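Local coordinates for protein thiosulfate sulfurtransferase YnjE (Escherichia coli, PDB 2WLR) that transfers sulfur from thiosulfate to cyanide, forming thiocyanate and sulfite, as a monomeric periplasmic enzyme built from rhodanese domains, at residues T11-Q14 with L15-Q18; L110-P113 with S114-Q117; S42-E45 with L46-N50. All blocks are in the same frame, centred on the assembly; numbering follows the deposited sequence.

Contact 1. Residues T11-Q14 with L15-Q18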
ATOM      1  N   THR A  11      23.669  -5.596  21.434  1.00 14.52           N
ATOM      2  CA  THR A  11      22.270  -5.656  21.837  1.00 14.68           C
ATOM      3  C   THR A  11      21.593  -4.379  21.386  1.00 14.17           C
ATOM      4  O   THR A  11      22.270  -3.399  21.018  1.00 12.94           O
ATOM      5  CB  THR A  11      22.118  -5.773  23.342  1.00 13.06           C
ATOM      6  OG1 THR A  11      22.672  -4.587  23.952  1.00 14.40           O
ATOM      7  CG2 THR A  11      22.792  -7.038  23.845  1.00 16.57           C
ATOM      8  N   LEU A  12      20.265  -4.359  21.408  1.00 13.63           N
ATOM      9  CA  LEU A  12      19.543  -3.167  21.049  1.00 13.75           C
ATOM     10  C   LEU A  12      19.953  -1.998  21.942  1.00 14.21           C
ATOM     11  O   LEU A  12      20.106  -0.897  21.465  1.00 13.45           O
ATOM     12  CB  LEU A  12      18.026  -3.365  21.097  1.00 13.91           C
ATOM     13  CG  LEU A  12      17.171  -2.216  20.533  1.00 14.28           C
ATOM     14  CD1 LEU A  12      17.448  -2.018  19.055  1.00 17.09           C
ATOM     15  CD2 LEU A  12      15.688  -2.456  20.815  1.00 16.30           C
ATOM     16  N   ASP A  13      20.074  -2.220  23.247  1.00 14.25           N
ATOM     17  CA  ASP A  13      20.459  -1.113  24.137  1.00 15.27           C
ATOM     18  C   ASP A  13      21.829  -0.567  23.775  1.00 14.60           C
ATOM     19  O   ASP A  13      22.045   0.646  23.808  1.00 14.02           O
ATOM     20  CB  ASP A  13      20.481  -1.530  25.605  1.00 16.30           C
ATOM     21  CG  ASP A  13      20.827  -0.369  26.522  1.00 20.89           C
ATOM     22  OD1 ASP A  13      19.953   0.509  26.716  1.00 28.11           O
ATOM     23  OD2 ASP A  13      21.979  -0.313  27.026  1.00 27.76           O
ATOM     24  N   GLN A  14      22.774  -1.453  23.488  1.00 13.97           N
ATOM     25  CA  GLN A  14      24.100  -1.039  23.055  1.00 13.91           C
ATOM     26  C   GLN A  14      24.051  -0.253  21.759  1.00 14.09           C
ATOM     27  O   GLN A  14      24.691   0.794  21.600  1.00 14.82           O
ATOM     28  CB  GLN A  14      25.014  -2.238  22.908  1.00 13.82           C
ATOM     29  CG  GLN A  14      25.404  -2.849  24.224  1.00 16.44           C
ATOM     30  CD  GLN A  14      26.241  -4.098  24.034  1.00 18.11           C
ATOM     31  OE1 GLN A  14      25.895  -4.984  23.255  1.00 18.20           O
ATOM     32  NE2 GLN A  14      27.372  -4.174  24.739  1.00 21.52           N
ATOM     33  N   LEU A  15      23.277  -0.763  20.819  1.00 13.74           N
ATOM     34  CA  LEU A  15      23.107  -0.086  19.555  1.00 13.21           C
ATOM     35  C   LEU A  15      22.580   1.336  19.735  1.00 14.85           C
ATOM     36  O   LEU A  15      23.061   2.275  19.090  1.00 15.18           O
ATOM     37  CB  LEU A  15      22.168  -0.917  18.677  1.00 12.73           C
ATOM     38  CG  LEU A  15      21.988  -0.422  17.241  1.00 11.88           C
ATOM     39  CD1 LEU A  15      23.239  -0.572  16.395  1.00 13.22           C
ATOM     40  CD2 LEU A  15      20.832  -1.184  16.590  1.00 13.44           C
ATOM     41  N   GLN A  16      21.576   1.503  20.599  1.00 15.09           N
ATOM     42  CA  GLN A  16      20.996   2.814  20.858  1.00 16.12           C
ATOM     43  C   GLN A  16      21.995   3.761  21.516  1.00 16.62           C
ATOM     44  O   GLN A  16      22.054   4.946  21.170  1.00 18.79           O
ATOM     45  CB  GLN A  16      19.743   2.685  21.730  1.00 17.16           C
ATOM     46  CG  GLN A  16      18.540   2.100  20.970  1.00 19.60           C
ATOM     47  CD  GLN A  16      17.403   1.672  21.903  1.00 23.24           C
ATOM     48  OE1 GLN A  16      17.567   1.653  23.123  1.00 26.60           O
ATOM     49  NE2 GLN A  16      16.233   1.329  21.326  1.00 24.10           N
ATOM     50  N   GLN A  17      22.758   3.240  22.466  1.00 17.04           N
ATOM     51  CA  GLN A  17      23.708   4.073  23.213  1.00 17.52           C
ATOM     52  C   GLN A  17      24.894   4.486  22.331  1.00 17.55           C
ATOM     53  O   GLN A  17      25.587   5.456  22.624  1.00 18.84           O
ATOM     54  CB  GLN A  17      24.158   3.369  24.505  1.00 17.86           C
ATOM     55  CG  GLN A  17      23.012   3.207  25.555  1.00 19.03           C
ATOM     56  CD  GLN A  17      22.408   4.520  26.015  1.00 20.91           C
ATOM     57  OE1 GLN A  17      23.128   5.448  26.362  1.00 23.42           O
ATOM     58  NE2 GLN A  17      21.068   4.603  26.009  1.00 22.95           N
ATOM     59  N   GLN A  18      25.067   3.802  21.206  1.00 16.31           N
ATOM     60  CA  GLN A  18      26.105   4.075  20.216  1.00 15.82           C
ATOM     61  C   GLN A  18      25.572   4.741  18.958  1.00 14.43           C
ATOM     62  O   GLN A  18      26.301   4.885  17.971  1.00 14.61           O
ATOM     63  CB  GLN A  18      26.836   2.768  19.871  1.00 15.98           C
ATOM     64  CG  GLN A  18      27.561   2.191  21.078  1.00 17.37           C
ATOM     65  CD  GLN A  18      28.191   0.825  20.868  1.00 17.40           C
ATOM     66  OE1 GLN A  18      28.842   0.563  19.852  1.00 20.01           O
ATOM     67  NE2 GLN A  18      28.054  -0.032  21.880  1.00 16.64           N
TER
HETATM   68  O   HOH W   1      18.937   2.655  25.178  1.00 30.68           O

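Contact 2. Residues L110-P113 with S114-Q117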
ATOM      1  N   LEU A 110      14.462  -9.685  18.230  1.00 10.74           N
ATOM      2  CA  LEU A 110      13.214 -10.449  18.323  1.00 11.68           C
ATOM      3  C   LEU A 110      13.066 -11.267  19.613  1.00 11.58           C
ATOM      4  O   LEU A 110      12.096 -12.013  19.741  1.00 13.18           O
ATOM      5  CB  LEU A 110      13.002 -11.326  17.092  1.00 12.36           C
ATOM      6  CG  LEU A 110      13.211 -10.623  15.739  1.00 11.86           C
ATOM      7  CD1 LEU A 110      13.113 -11.634  14.593  1.00 13.60           C
ATOM      8  CD2 LEU A 110      12.199  -9.539  15.534  1.00 13.88           C
ATOM      9  N   SER A 111      13.972 -11.118  20.567  1.00 12.51           N
ATOM     10  CA  SER A 111      13.882 -11.884  21.823  1.00 12.57           C
ATOM     11  C   SER A 111      12.935 -11.297  22.864  1.00 12.95           C
ATOM     12  O   SER A 111      12.660 -11.944  23.871  1.00 13.96           O
ATOM     13  CB  SER A 111      15.250 -12.027  22.445  1.00 12.49           C
ATOM     14  OG  SER A 111      15.743 -10.770  22.873  1.00 13.68           O
ATOM     15  N   GLU A 112      12.498 -10.057  22.657  1.00 12.54           N
ATOM     16  CA  GLU A 112      11.529  -9.396  23.515  1.00 12.16           C
ATOM     17  C   GLU A 112      10.330  -8.955  22.658  1.00 12.68           C
ATOM     18  O   GLU A 112      10.269  -7.832  22.180  1.00 10.90           O
ATOM     19  CB  GLU A 112      12.199  -8.206  24.181  1.00 13.22           C
ATOM     20  CG  GLU A 112      13.350  -8.575  25.091  1.00 16.01           C
ATOM     21  CD  GLU A 112      12.964  -9.318  26.370  1.00 20.29           C
ATOM     22  OE1 GLU A 112      11.754  -9.459  26.682  1.00 22.39           O
ATOM     23  OE2 GLU A 112      13.921  -9.755  27.061  1.00 24.07           O
ATOM     24  N   PRO A 113       9.364  -9.843  22.442  1.00 12.17           N
ATOM     25  CA  PRO A 113       8.262  -9.503  21.569  1.00 12.52           C
ATOM     26  C   PRO A 113       7.555  -8.212  21.953  1.00 11.72           C
ATOM     27  O   PRO A 113       7.013  -7.526  21.102  1.00 11.80           O
ATOM     28  CB  PRO A 113       7.334 -10.723  21.685  1.00 13.45           C
ATOM     29  CG  PRO A 113       8.217 -11.815  22.123  1.00 14.11           C
ATOM     30  CD  PRO A 113       9.249 -11.205  22.986  1.00 13.93           C
ATOM     31  N   SER A 114       7.556  -7.872  23.241  1.00 11.97           N
ATOM     32  CA  SER A 114       6.846  -6.678  23.697  1.00 11.48           C
ATOM     33  C   SER A 114       7.406  -5.342  23.198  1.00 11.17           C
ATOM     34  O   SER A 114       6.699  -4.346  23.169  1.00 11.56           O
ATOM     35  CB  SER A 114       6.726  -6.659  25.233  1.00 12.62           C
ATOM     36  OG  SER A 114       7.965  -6.431  25.858  1.00 12.71           O
ATOM     37  N   ARG A 115       8.663  -5.329  22.755  1.00 10.13           N
ATOM     38  CA  ARG A 115       9.293  -4.068  22.393  1.00 10.75           C
ATOM     39  C   ARG A 115       9.203  -3.846  20.877  1.00  9.94           C
ATOM     40  O   ARG A 115       9.700  -2.860  20.385  1.00 11.61           O
ATOM     41  CB  ARG A 115      10.735  -4.006  22.899  1.00 11.16           C
ATOM     42  CG  ARG A 115      11.693  -4.909  22.222  1.00 11.77           C
ATOM     43  CD  ARG A 115      13.105  -4.762  22.739  1.00 11.39           C
ATOM     44  NE  ARG A 115      14.028  -5.466  21.858  1.00 11.88           N
ATOM     45  CZ  ARG A 115      15.231  -5.924  22.172  1.00 12.80           C
ATOM     46  NH1 ARG A 115      15.750  -5.761  23.379  1.00 16.27           N
ATOM     47  NH2 ARG A 115      15.939  -6.524  21.231  1.00 14.77           N
ATOM     48  N   LEU A 116       8.574  -4.759  20.146  1.00  9.04           N
ATOM     49  CA  LEU A 116       8.513  -4.645  18.676  1.00  8.96           C
ATOM     50  C   LEU A 116       7.475  -3.641  18.234  1.00  9.97           C
ATOM     51  O   LEU A 116       6.488  -3.400  18.934  1.00 12.00           O
ATOM     52  CB  LEU A 116       8.240  -6.020  18.051  1.00  8.02           C
ATOM     53  CG  LEU A 116       9.331  -7.048  18.355  1.00  6.93           C
ATOM     54  CD1 LEU A 116       8.934  -8.432  17.883  1.00  8.69           C
ATOM     55  CD2 LEU A 116      10.688  -6.676  17.774  1.00  9.67           C
ATOM     56  N   GLN A 117       7.726  -3.070  17.060  1.00  9.65           N
ATOM     57  CA  GLN A 117       6.895  -2.067  16.428  1.00 10.86           C
ATOM     58  C   GLN A 117       6.265  -2.638  15.166  1.00 10.74           C
ATOM     59  O   GLN A 117       6.900  -3.347  14.417  1.00 10.62           O
ATOM     60  CB  GLN A 117       7.714  -0.832  16.034  1.00 11.58           C
ATOM     61  CG  GLN A 117       8.628  -0.264  17.100  1.00 15.13           C
ATOM     62  CD  GLN A 117       7.924   0.147  18.343  1.00 19.97           C
ATOM     63  OE1 GLN A 117       8.152  -0.425  19.426  1.00 26.63           O
ATOM     64  NE2 GLN A 117       7.071   1.147  18.224  1.00 20.83           N
TER
HETATM   65  O   HOH W   2       8.939  -8.991  25.778  1.00 19.43           O
HETATM   66  O   HOH W   3      10.338  -6.643  28.032  1.00 32.06           O

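Contact 3. Residues S42-E45 with L46-N50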
ATOM      1  N   SER A  42       5.770 -10.073  16.636  1.00  8.58           N
ATOM      2  CA  SER A  42       5.010  -9.310  15.632  1.00  7.32           C
ATOM      3  C   SER A  42       5.643  -7.931  15.488  1.00  7.53           C
ATOM      4  O   SER A  42       5.503  -7.074  16.364  1.00  9.16           O
ATOM      5  CB  SER A  42       3.549  -9.177  16.109  1.00  8.42           C
ATOM      6  OG  SER A  42       2.811  -8.367  15.232  1.00 10.01           O
ATOM      7  N   GLY A  43       6.363  -7.756  14.377  1.00  7.07           N
ATOM      8  CA  GLY A  43       6.955  -6.466  14.079  1.00  7.55           C
ATOM      9  C   GLY A  43       8.468  -6.454  14.052  1.00  7.62           C
ATOM     10  O   GLY A  43       9.117  -7.481  14.067  1.00  8.02           O
ATOM     11  N   HIS A  44       9.010  -5.222  14.085  1.00  7.01           N
ATOM     12  CA  HIS A  44      10.439  -4.953  13.966  1.00  7.98           C
ATOM     13  C   HIS A  44      10.964  -4.217  15.168  1.00  7.38           C
ATOM     14  O   HIS A  44      10.226  -3.657  15.952  1.00  7.37           O
ATOM     15  CB  HIS A  44      10.751  -4.146  12.686  1.00  7.86           C
ATOM     16  CG  HIS A  44       9.874  -2.942  12.480  1.00  7.51           C
ATOM     17  ND1 HIS A  44      10.176  -1.665  12.917  1.00 10.45           N
ATOM     18  CD2 HIS A  44       8.718  -2.829  11.803  1.00  4.98           C
ATOM     19  CE1 HIS A  44       9.222  -0.840  12.495  1.00  6.71           C
ATOM     20  NE2 HIS A  44       8.318  -1.534  11.844  1.00 11.30           N
ATOM     21  N   GLU A  45      12.271  -4.238  15.320  1.00  8.07           N
ATOM     22  CA  GLU A  45      12.850  -3.508  16.416  1.00  8.38           C
ATOM     23  C   GLU A  45      12.706  -2.011  16.216  1.00  9.49           C
ATOM     24  O   GLU A  45      12.611  -1.525  15.105  1.00  8.84           O
ATOM     25  CB  GLU A  45      14.298  -3.906  16.621  1.00  8.76           C
ATOM     26  CG  GLU A  45      14.494  -5.383  16.982  1.00  9.31           C
ATOM     27  CD  GLU A  45      14.135  -5.732  18.386  1.00 10.34           C
ATOM     28  OE1 GLU A  45      13.671  -4.855  19.135  1.00 10.79           O
ATOM     29  OE2 GLU A  45      14.365  -6.897  18.754  1.00 10.45           O
ATOM     30  N   LEU A  46      12.668  -1.281  17.322  1.00  9.85           N
ATOM     31  CA  LEU A  46      12.485   0.157  17.292  1.00 11.21           C
ATOM     32  C   LEU A  46      13.421   0.871  16.322  1.00 11.30           C
ATOM     33  O   LEU A  46      14.641   0.709  16.368  1.00 12.15           O
ATOM     34  CB  LEU A  46      12.626   0.737  18.713  1.00 11.99           C
ATOM     35  CG  LEU A  46      12.436   2.239  18.873  1.00 12.82           C
ATOM     36  CD1 LEU A  46      10.997   2.659  18.574  1.00 14.46           C
ATOM     37  CD2 LEU A  46      12.810   2.615  20.316  1.00 17.75           C
ATOM     38  N   ALA A  47      12.798   1.640  15.443  1.00 12.22           N
ATOM     39  CA  ALA A  47      13.487   2.456  14.462  1.00 11.81           C
ATOM     40  C   ALA A  47      14.222   1.646  13.391  1.00 11.27           C
ATOM     41  O   ALA A  47      14.955   2.221  12.589  1.00 13.49           O
ATOM     42  CB  ALA A  47      14.428   3.475  15.151  1.00 13.25           C
ATOM     43  N   ALA A  48      13.976   0.326  13.328  1.00  9.94           N
ATOM     44  CA  ALA A  48      14.686  -0.509  12.358  1.00  8.69           C
ATOM     45  C   ALA A  48      14.285  -0.122  10.949  1.00  7.59           C
ATOM     46  O   ALA A  48      13.159   0.275  10.675  1.00  8.75           O
ATOM     47  CB  ALA A  48      14.349  -1.980  12.516  1.00  8.17           C
ATOM     48  N   LEU A  49      15.261  -0.291  10.074  1.00  8.34           N
ATOM     49  CA  LEU A  49      15.053  -0.216   8.633  1.00  8.39           C
ATOM     50  C   LEU A  49      14.717  -1.622   8.128  1.00  8.74           C
ATOM     51  O   LEU A  49      15.079  -2.619   8.766  1.00  9.87           O
ATOM     52  CB  LEU A  49      16.319   0.330   7.916  1.00  9.09           C
ATOM     53  CG  LEU A  49      16.850   1.658   8.472  1.00 10.36           C
ATOM     54  CD1 LEU A  49      18.088   2.083   7.694  1.00 12.86           C
ATOM     55  CD2 LEU A  49      15.772   2.754   8.470  1.00 13.06           C
ATOM     56  N   ASN A  50      14.078  -1.704   6.969  1.00  7.58           N
ATOM     57  CA  ASN A  50      13.803  -2.982   6.310  1.00  6.78           C
ATOM     58  C   ASN A  50      14.625  -3.006   5.026  1.00  6.39           C
ATOM     59  O   ASN A  50      14.420  -2.179   4.102  1.00  7.03           O
ATOM     60  CB  ASN A  50      12.328  -3.094   5.978  1.00  5.64           C
ATOM     61  CG  ASN A  50      11.882  -4.517   5.545  1.00  5.69           C
ATOM     62  OD1 ASN A  50      12.560  -5.554   5.850  1.00  9.19           O
ATOM     63  ND2 ASN A  50      10.785  -4.566   4.873  1.00  4.44           N
TER
HETATM   64  O   HOH W   4      12.454  -2.516  19.910  1.00 11.68           O

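Contact 1. Residues T11-Q14 with L15-Q18
Leu12 and Gln16 meet one turn apart on the short helix 12-17: the extended glutamine chain slants across the leucine, and its NE2 lies 3.8 Å from Leu12 CG. The methylenes of Gln16 pack on the backbone, with CG 3.4 Å from Leu12 O, while the amide end, CD and NE2, lies against the leucine's branch. Beside this pair, Asp13 and Gln17 also pass at a slant, their carboxylate and amide planes only 22° apart. Their side chains come no closer than 4.0 Å, Asp13 OD2 to Gln17 CG. One water serves the group, donating to Asp13 OD1 and Gln16 OE1 and accepting from Gln17 NE2, which suits polar side chains on an exposed surface. With CG opposite the backbone N (chi1 -178°), Asp13 holds its carboxylate on the side where this water can reach it.

Behind the side chains run the helical bonds Leu15 N to Thr11 O (2.8 Å), Gln16 N to Leu12 O and Gln17 N to Asp13 O; the next, from Gln18 N to Gln14 O, is weak as the helix ends. The start is closed by side chains. Gln14 N donates to Thr11 OG1 at 3.2 Å, and Thr11 N returns a nearly straight bond of 2.9 Å to Gln14 OE1, in the carbonyl plane and on a lone pair. Leu12 N is taken by Asp108 OD1. Leu12 CD1 and Leu15 CD2 meet at 4.3 Å, and Leu12 reaches Glu45 and Arg115. Threonine at the N-cap with glutamine three residues later makes a capping box, the classic closure of a helix N-terminus.

Contact 2. Residues L110-P113 with S114-Q117
Arg115 crosses Glu112 obliquely, aliphatic chain against aliphatic chain. Its CB is near Glu112 O, and CG comes within 3.3 Å of that same oxygen. The torsion chi1 of 70° sets CG between the backbone N and the carbonyl carbon, from where the extended chain runs past Glu112: CD is 3.8 Å from Glu112 CB, a carbon that also lies over one face of the guanidinium. At the tip the partners are other acids, NE pairing with Glu45 and NH1 with Asp108, while Glu112 OE2 stays 5.7 Å from Arg115 NH1. With only an alanine at this position, Glu45 and Asp108 would probably lose their shared cationic partner, and the methylenes of Glu112 their cover.

The backbone supports this crossing through a 3-10 turn, in which Arg115 N donates to Glu112 O at 3.0 Å and an angle of 170°; the following bond, Leu116 N to Pro113 O, is weak. Glu112 OE1 accepts from a water that also takes Ser114 N. Leu110 CD2 meets Leu116 CD2 at 3.9 Å, the two side chains nearly perpendicular. This turn lies in the loop between strands 103-105 and 125-126, where Gln117 pairs by backbone with His44, in the loop leading to strand 49-50.

Contact 3. Residues S42-E45 with L46-N50
Glu45 to Ala48 form a type II beta turn, closed by Ala48 N donating to Glu45 O at 2.9 Å and 154°. The same oxygen takes a second bond, 3.3 Å long, from His44 ND1, and the two donors come from opposite faces of its carbonyl plane. The histidine approach lies close to its own ring plane. With chi1 at 49°, the ring folds back beside the carbonyl of the next residue, where Tyr31 stacks on it. Ala48 CB lies obliquely to this ring and 3.2 Å from Glu45 O; a small methyl suits a buried place next to Tyr82 and Ala22.

The turn delivers the chain into strand 49-50, an outer strand of the parallel sheet in the first rhodanese domain. Ala47, at phi 68°, takes the third turn position, whose left-handed backbone alanine can adopt although glycine or asparagine is more usual. Glu45 bends at chi2, bringing OE1 within 2.7 Å of a water that also accepts from Leu46 N at 2.9 Å. Glu45 is buried, and both its carboxylate oxygens are engaged: OE1 by Arg115 in a salt bridge, OE2 by the backbone N of Leu110.

Overall arrangement
All three contacts belong to the N-terminal part of the chain and meet around Glu45. Contacts 2 and 3 are closest, their centres about 9 Å apart, and are joined by the salt bridge from Arg115 NE to Glu45 OE1 (2.8 Å) and a probable hydrogen bond from Gln117 N to His44 O, also 2.8 Å. Contact 1 packs on both: Leu12 CD2 lies 3.6 Å from Arg115 NE and 3.6 Å from Glu45 OE1, so a leucine covers the ion pair. Gln16 NE2 also touches Leu46 CD2. Cys365, whose persulfide is the catalytic intermediate and which is oxidised to 3-sulfinoalanine in this crystal, and Arg370, probably a substrate ligand, lie in the third rhodanese domain, away from these contacts.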